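PDB 4BY6: general negative regulator of transcription subunit 2 from Saccharomyces cerevisiae, which is a core component of the CCR4-NOT complex, the major cytoplasmic mRNA deadenylase, required for the integrity of the complex, which also represses transcription of many genes. Local coordinates for residues 113-117 / 143-147. Residues are numbered along the deposited sequence; the frame is centred on the assembly and turned at random.
Sequences FFLFY and LKAWL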
ATOM      1  N   PHE E 113       3.516   3.290  34.428  1.00 36.21           N
ATOM      2  CA  PHE E 113       4.545   2.688  33.594  1.00 39.11           C
ATOM      3  C   PHE E 113       4.522   3.304  32.187  1.00 46.30           C
ATOM      4  O   PHE E 113       5.563   3.660  31.624  1.00 50.42           O
ATOM      5  CB  PHE E 113       4.355   1.179  33.497  1.00 38.07           C
ATOM      6  CG  PHE E 113       4.661   0.442  34.759  1.00 36.28           C
ATOM      7  CD1 PHE E 113       5.647   0.892  35.621  1.00 35.60           C
ATOM      8  CD2 PHE E 113       3.974  -0.729  35.069  1.00 36.32           C
ATOM      9  CE1 PHE E 113       5.943   0.187  36.777  1.00 37.97           C
ATOM     10  CE2 PHE E 113       4.255  -1.442  36.229  1.00 40.02           C
ATOM     11  CZ  PHE E 113       5.230  -0.988  37.090  1.00 41.19           C
ATOM     12  N   PHE E 114       3.322   3.392  31.620  1.00 38.10           N
ATOM     13  CA  PHE E 114       3.119   3.979  30.305  1.00 36.74           C
ATOM     14  C   PHE E 114       3.722   5.384  30.217  1.00 42.23           C
ATOM     15  O   PHE E 114       4.519   5.692  29.318  1.00 39.53           O
ATOM     16  CB  PHE E 114       1.635   4.036  29.995  1.00 31.38           C
ATOM     17  CG  PHE E 114       1.325   4.605  28.660  1.00 33.09           C
ATOM     18  CD1 PHE E 114       1.165   3.767  27.561  1.00 36.75           C
ATOM     19  CD2 PHE E 114       1.179   5.984  28.497  1.00 26.90           C
ATOM     20  CE1 PHE E 114       0.874   4.285  26.303  1.00 31.42           C
ATOM     21  CE2 PHE E 114       0.885   6.524  27.234  1.00 33.06           C
ATOM     22  CZ  PHE E 114       0.730   5.671  26.140  1.00 36.08           C
ATOM     23  N   LEU E 115       3.318   6.241  31.147  1.00 35.05           N
ATOM     24  CA  LEU E 115       3.869   7.590  31.198  1.00 31.43           C
ATOM     25  C   LEU E 115       5.393   7.608  31.362  1.00 37.50           C
ATOM     26  O   LEU E 115       6.090   8.312  30.632  1.00 36.73           O
ATOM     27  CB  LEU E 115       3.219   8.359  32.340  1.00 31.52           C
ATOM     28  CG  LEU E 115       1.780   8.739  32.053  1.00 35.62           C
ATOM     29  CD1 LEU E 115       1.143   9.264  33.335  1.00 39.20           C
ATOM     30  CD2 LEU E 115       1.742   9.780  30.913  1.00 26.81           C
ATOM     31  N   PHE E 116       5.900   6.821  32.311  1.00 35.87           N
ATOM     32  CA  PHE E 116       7.333   6.755  32.599  1.00 41.57           C
ATOM     33  C   PHE E 116       8.156   6.341  31.365  1.00 47.01           C
ATOM     34  O   PHE E 116       9.279   6.800  31.166  1.00 47.06           O
ATOM     35  CB  PHE E 116       7.583   5.780  33.751  1.00 37.97           C
ATOM     36  CG  PHE E 116       9.035   5.482  34.003  1.00 37.84           C
ATOM     37  CD1 PHE E 116       9.783   6.275  34.851  1.00 37.71           C
ATOM     38  CD2 PHE E 116       9.654   4.390  33.389  1.00 45.46           C
ATOM     39  CE1 PHE E 116      11.125   5.999  35.098  1.00 41.95           C
ATOM     40  CE2 PHE E 116      10.995   4.096  33.633  1.00 44.77           C
ATOM     41  CZ  PHE E 116      11.731   4.898  34.493  1.00 45.36           C
ATOM     42  N   TYR E 117       7.596   5.461  30.547  1.00 46.35           N
ATOM     43  CA  TYR E 117       8.280   5.005  29.351  1.00 47.41           C
ATOM     44  C   TYR E 117       7.970   5.872  28.135  1.00 48.27           C
ATOM     45  O   TYR E 117       8.567   5.668  27.085  1.00 53.48           O
ATOM     46  CB  TYR E 117       7.909   3.565  29.036  1.00 29.59           C
ATOM     47  CG  TYR E 117       8.636   2.550  29.870  1.00 46.40           C
ATOM     48  CD1 TYR E 117       9.975   2.252  29.631  1.00 32.42           C
ATOM     49  CD2 TYR E 117       7.988   1.878  30.899  1.00 36.65           C
ATOM     50  CE1 TYR E 117      10.652   1.310  30.380  1.00 33.74           C
ATOM     51  CE2 TYR E 117       8.662   0.934  31.666  1.00 34.96           C
ATOM     52  CZ  TYR E 117       9.995   0.650  31.396  1.00 35.24           C
ATOM     53  OH  TYR E 117      10.659  -0.289  32.166  1.00 37.31           O
ATOM     54  N   LEU E 143      18.645  -2.876  33.379  1.00 51.16           N
ATOM     55  CA  LEU E 143      17.584  -3.501  32.604  1.00 45.04           C
ATOM     56  C   LEU E 143      16.539  -2.464  32.168  1.00 43.39           C
ATOM     57  O   LEU E 143      15.744  -2.733  31.274  1.00 39.26           O
ATOM     58  CB  LEU E 143      16.899  -4.602  33.411  1.00 42.53           C
ATOM     59  CG  LEU E 143      17.628  -5.916  33.653  1.00 45.58           C
ATOM     60  CD1 LEU E 143      16.820  -6.801  34.639  1.00 30.40           C
ATOM     61  CD2 LEU E 143      17.830  -6.599  32.335  1.00 33.57           C
ATOM     62  N   LYS E 144      16.534  -1.301  32.827  1.00 41.48           N
ATOM     63  CA  LYS E 144      15.519  -0.264  32.620  1.00 36.11           C
ATOM     64  C   LYS E 144      14.139  -0.893  32.703  1.00 40.23           C
ATOM     65  O   LYS E 144      13.316  -0.816  31.791  1.00 41.02           O
ATOM     66  CB  LYS E 144      15.754   0.456  31.302  1.00 29.75           C
ATOM     67  CG  LYS E 144      17.241   0.803  31.161  1.00 37.47           C
ATOM     68  CD  LYS E 144      17.503   2.145  30.510  1.00 39.81           C
ATOM     69  CE  LYS E 144      18.904   2.622  30.854  1.00 51.78           C
ATOM     70  NZ  LYS E 144      19.133   4.070  30.539  1.00 63.65           N
ATOM     71  N   ALA E 145      13.915  -1.555  33.822  1.00 39.85           N
ATOM     72  CA  ALA E 145      12.677  -2.256  34.040  1.00 36.53           C
ATOM     73  C   ALA E 145      12.320  -2.173  35.515  1.00 40.96           C
ATOM     74  O   ALA E 145      13.215  -2.217  36.361  1.00 41.31           O
ATOM     75  CB  ALA E 145      12.813  -3.669  33.612  1.00 30.04           C
ATOM     76  N   TRP E 146      11.027  -2.060  35.817  1.00 41.33           N
ATOM     77  CA  TRP E 146      10.576  -2.018  37.212  1.00 40.41           C
ATOM     78  C   TRP E 146      10.262  -3.414  37.759  1.00 44.86           C
ATOM     79  O   TRP E 146       9.679  -4.265  37.062  1.00 44.32           O
ATOM     80  CB  TRP E 146       9.331  -1.149  37.359  1.00 35.07           C
ATOM     81  CG  TRP E 146       9.503   0.312  37.098  1.00 35.43           C
ATOM     82  CD1 TRP E 146       9.464   0.944  35.891  1.00 36.22           C
ATOM     83  CD2 TRP E 146       9.685   1.335  38.078  1.00 35.32           C
ATOM     84  NE1 TRP E 146       9.634   2.300  36.058  1.00 35.30           N
ATOM     85  CE2 TRP E 146       9.767   2.563  37.392  1.00 38.07           C
ATOM     86  CE3 TRP E 146       9.803   1.328  39.468  1.00 36.54           C
ATOM     87  CZ2 TRP E 146       9.951   3.766  38.047  1.00 46.60           C
ATOM     88  CZ3 TRP E 146       9.978   2.513  40.116  1.00 43.57           C
ATOM     89  CH2 TRP E 146      10.053   3.724  39.408  1.00 49.00           C
ATOM     90  N   LEU E 147      10.621  -3.638  39.019  1.00 43.48           N
ATOM     91  CA  LEU E 147      10.327  -4.899  39.681  1.00 38.55           C
ATOM     92  C   LEU E 147       9.767  -4.637  41.046  1.00 37.77           C
ATOM     93  O   LEU E 147      10.048  -3.595  41.631  1.00 44.13           O
ATOM     94  CB  LEU E 147      11.579  -5.758  39.800  1.00 40.24           C
ATOM     95  CG  LEU E 147      12.766  -5.050  40.445  1.00 36.08           C
ATOM     96  CD1 LEU E 147      12.764  -5.199  41.930  1.00 43.10           C
ATOM     97  CD2 LEU E 147      13.990  -5.700  39.916  1.00 45.75           C
TER
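The indole of Trp-146 turns its edge, led by NE1, toward one face of the Phe-116 ring, while CE1 of Phe-113 lies over a face of the indole. CD2 of Phe-116 sits over the centre of one Tyr-117 face, and the carbonyl O of Lys-144 lies in plane at that ring's edge. The first pair is a T-shaped (edge-to-face) contact: the planes of the Phe-116 ring and the five-membered ring of Trp-146 stand at 75° with centroids 4.6 Å apart, NE1 being offset toward the phenyl rim. Farther along that indole edge, CZ2 of Trp-146 packs 3.9 Å from CE1 of Phe-116. Phe-113 meets the indole obliquely, its CE1 3.6 Å from CG of Trp-146. The CB of Phe-116 already points toward the strand, and CG anti to the backbone N (chi1 172°) carries the ring on to present a face to the indole. An alanine at Phe-116 would remove that face and would probably open a gap beside the indole edge, leaving Trp-146 less fixed in its rotation. Tyr-117 adds the polar link: its OH donates to the backbone O of Lys-144 over 2.7 Å, tilted 35° from the carbonyl plane. Lys-144 and Ala-145, both facing His-140, form a G1 beta bulge at the start of strand 145-149. Tyr-139 enlarges the cluster, meeting Phe-116 edge-to-face, and Leu-132 of helix 123-134 touches both Phe-113 and Trp-146. Together, Phe-113, Phe-116 and Trp-146 form an aromatic cluster that packs helix 109-118 against the antiparallel sheet within the NOT2/NOT3/NOT5 C-terminal region, a family of the SH3 clan.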